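PDB 4O7H: glutathione S-transferase from Rhodospirillum rubrum F11, which probably catalyses the conjugation of glutathione to electrophilic substrates. Local coordinates for residues P78-G83 against D157-A162. Sequence-based numbering, arbitrary orientation.
Sequences PSLLGG and DMLTYA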
loop_
_atom_site.group_PDB
_atom_site.type_symbol
_atom_site.label_atom_id
_atom_site.label_comp_id
_atom_site.label_asym_id
_atom_site.label_seq_id
_atom_site.Cartn_x
_atom_site.Cartn_y
_atom_site.Cartn_z
ATOM N N PRO A 78 19.596 -5.233 -12.821
ATOM C CA PRO A 78 19.227 -3.892 -13.321
ATOM C C PRO A 78 18.270 -3.228 -12.319
ATOM O O PRO A 78 17.462 -3.921 -11.706
ATOM C CB PRO A 78 18.485 -4.171 -14.598
ATOM C CG PRO A 78 17.938 -5.530 -14.401
ATOM C CD PRO A 78 18.942 -6.269 -13.623
ATOM N N SER A 79 18.384 -1.934 -12.139
ATOM C CA SER A 79 17.548 -1.237 -11.093
ATOM C C SER A 79 16.125 -1.052 -11.605
ATOM O O SER A 79 15.915 -0.686 -12.758
ATOM C CB SER A 79 18.130 0.139 -10.791
ATOM O OG SER A 79 17.328 0.825 -9.831
ATOM N N LEU A 80 15.120 -1.241 -10.739
ATOM C CA LEU A 80 13.765 -0.953 -11.072
ATOM C C LEU A 80 13.240 0.260 -10.269
ATOM O O LEU A 80 12.077 0.589 -10.330
ATOM C CB LEU A 80 12.921 -2.180 -10.858
ATOM C CG LEU A 80 13.225 -3.327 -11.834
ATOM C CD1 LEU A 80 12.452 -4.581 -11.429
ATOM C CD2 LEU A 80 12.892 -2.975 -13.264
ATOM N N LEU A 81 14.136 0.897 -9.509
ATOM C CA LEU A 81 13.780 2.161 -8.826
ATOM C C LEU A 81 14.494 3.381 -9.375
ATOM O O LEU A 81 13.970 4.480 -9.281
ATOM C CB LEU A 81 14.116 2.050 -7.362
ATOM C CG LEU A 81 13.119 1.292 -6.479
ATOM C CD1 LEU A 81 13.768 1.035 -5.109
ATOM C CD2 LEU A 81 11.787 1.973 -6.364
ATOM N N GLY A 82 15.691 3.196 -9.908
ATOM C CA GLY A 82 16.461 4.352 -10.357
ATOM C C GLY A 82 17.375 4.874 -9.275
ATOM O O GLY A 82 17.473 4.324 -8.179
ATOM N N GLY A 83 18.081 5.951 -9.602
ATOM C CA GLY A 83 19.277 6.293 -8.838
ATOM C C GLY A 83 19.044 7.454 -7.897
ATOM O O GLY A 83 19.112 7.291 -6.686
ATOM N N ASP A 157 13.146 8.144 -17.404
ATOM C CA ASP A 157 13.983 7.701 -18.505
ATOM C C ASP A 157 14.188 6.191 -18.620
ATOM O O ASP A 157 14.638 5.692 -19.652
ATOM C CB ASP A 157 15.364 8.377 -18.388
ATOM N N MET A 158 13.794 5.442 -17.598
ATOM C CA MET A 158 14.040 4.005 -17.599
ATOM C C MET A 158 12.774 3.305 -17.122
ATOM O O MET A 158 12.003 3.912 -16.421
ATOM C CB MET A 158 15.183 3.651 -16.664
ATOM C CG MET A 158 15.093 4.224 -15.286
ATOM S SD MET A 158 16.504 3.794 -14.230
ATOM C CE MET A 158 15.939 2.218 -13.621
ATOM N N LEU A 159 12.597 2.068 -17.552
ATOM C CA LEU A 159 11.506 1.256 -17.075
ATOM C C LEU A 159 11.719 1.000 -15.566
ATOM O O LEU A 159 12.835 0.700 -15.113
ATOM C CB LEU A 159 11.417 -0.045 -17.864
ATOM C CG LEU A 159 10.243 -0.921 -17.427
ATOM C CD1 LEU A 159 9.460 -1.503 -18.601
ATOM C CD2 LEU A 159 10.719 -1.961 -16.470
ATOM N N THR A 160 10.618 1.097 -14.786
ATOM C CA THR A 160 10.699 0.947 -13.328
ATOM C C THR A 160 9.499 0.171 -12.828
ATOM O O THR A 160 8.617 -0.237 -13.602
ATOM C CB THR A 160 10.694 2.291 -12.603
ATOM O OG1 THR A 160 9.449 2.968 -12.843
ATOM C CG2 THR A 160 11.864 3.119 -13.067
ATOM N N TYR A 161 9.475 0.003 -11.513
ATOM C CA TYR A 161 8.336 -0.624 -10.850
ATOM C C TYR A 161 7.051 0.151 -11.206
ATOM O O TYR A 161 5.954 -0.377 -11.129
ATOM C CB TYR A 161 8.519 -0.629 -9.344
ATOM C CG TYR A 161 9.449 -1.699 -8.858
ATOM C CD1 TYR A 161 9.203 -3.023 -9.164
ATOM C CD2 TYR A 161 10.528 -1.416 -8.076
ATOM C CE1 TYR A 161 10.024 -4.001 -8.694
ATOM C CE2 TYR A 161 11.340 -2.409 -7.596
ATOM C CZ TYR A 161 11.106 -3.693 -7.953
ATOM O OH TYR A 161 11.939 -4.666 -7.474
ATOM N N ALA A 162 7.131 1.423 -11.568
ATOM C CA ALA A 162 5.905 2.115 -11.961
ATOM C C ALA A 162 5.252 1.513 -13.157
ATOM O O ALA A 162 4.007 1.278 -13.189
ATOM C CB ALA A 162 6.203 3.590 -12.218
HETATM O O HOH W 1 15.018 -0.776 -15.738
#
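Leu-80 and Tyr-161 join the two segments through backbone and side chain alike. The polar link runs from Tyr-161 N to Leu-80 O, 2.9 Å long and fairly straight (161° at the hydrogen), with the donor in the plane of the carbonyl. A bridging water gives one hydrogen to Ser-79 O and the other to Leu-159 O, the latter O-to-O distance being 2.7 Å. Thr-160 is the N-cap of helix 161-175: its OG1, between the backbone N and the carbonyl carbon (chi1 63°), accepts from Ala-162 N at 3.1 Å. In return Asp-163 OD2 accepts from Thr-160 N, a pairing that resembles the capping box familiar at this helix start in glutathione transferases.

In this glutathione S-transferase fold, the contact ties the loop that links helix 64-74 of the thioredoxin-like part to helix 85-119 onto the start of a helix of the all-helical domain.

Among the apolar contacts, Leu-80 CB sits over the centre of the Tyr-161 ring, 3.7 Å from the centroid, a CH-pi contact, and CD1 of the same leucine reaches CE1 and CZ. Leu-81 CD2 meets the ring's edge at Tyr-161 CD2 (4.0 Å). A leucine in place of Tyr-161 has no ring, and Leu-80 CB and CD1 would probably be left without the face they pack on. Leu-80 and Leu-159 run alongside each other in the same direction, their CD2 methyls 4.0 Å apart. Met-158 SD lies 3.9 Å from Gly-82 CA.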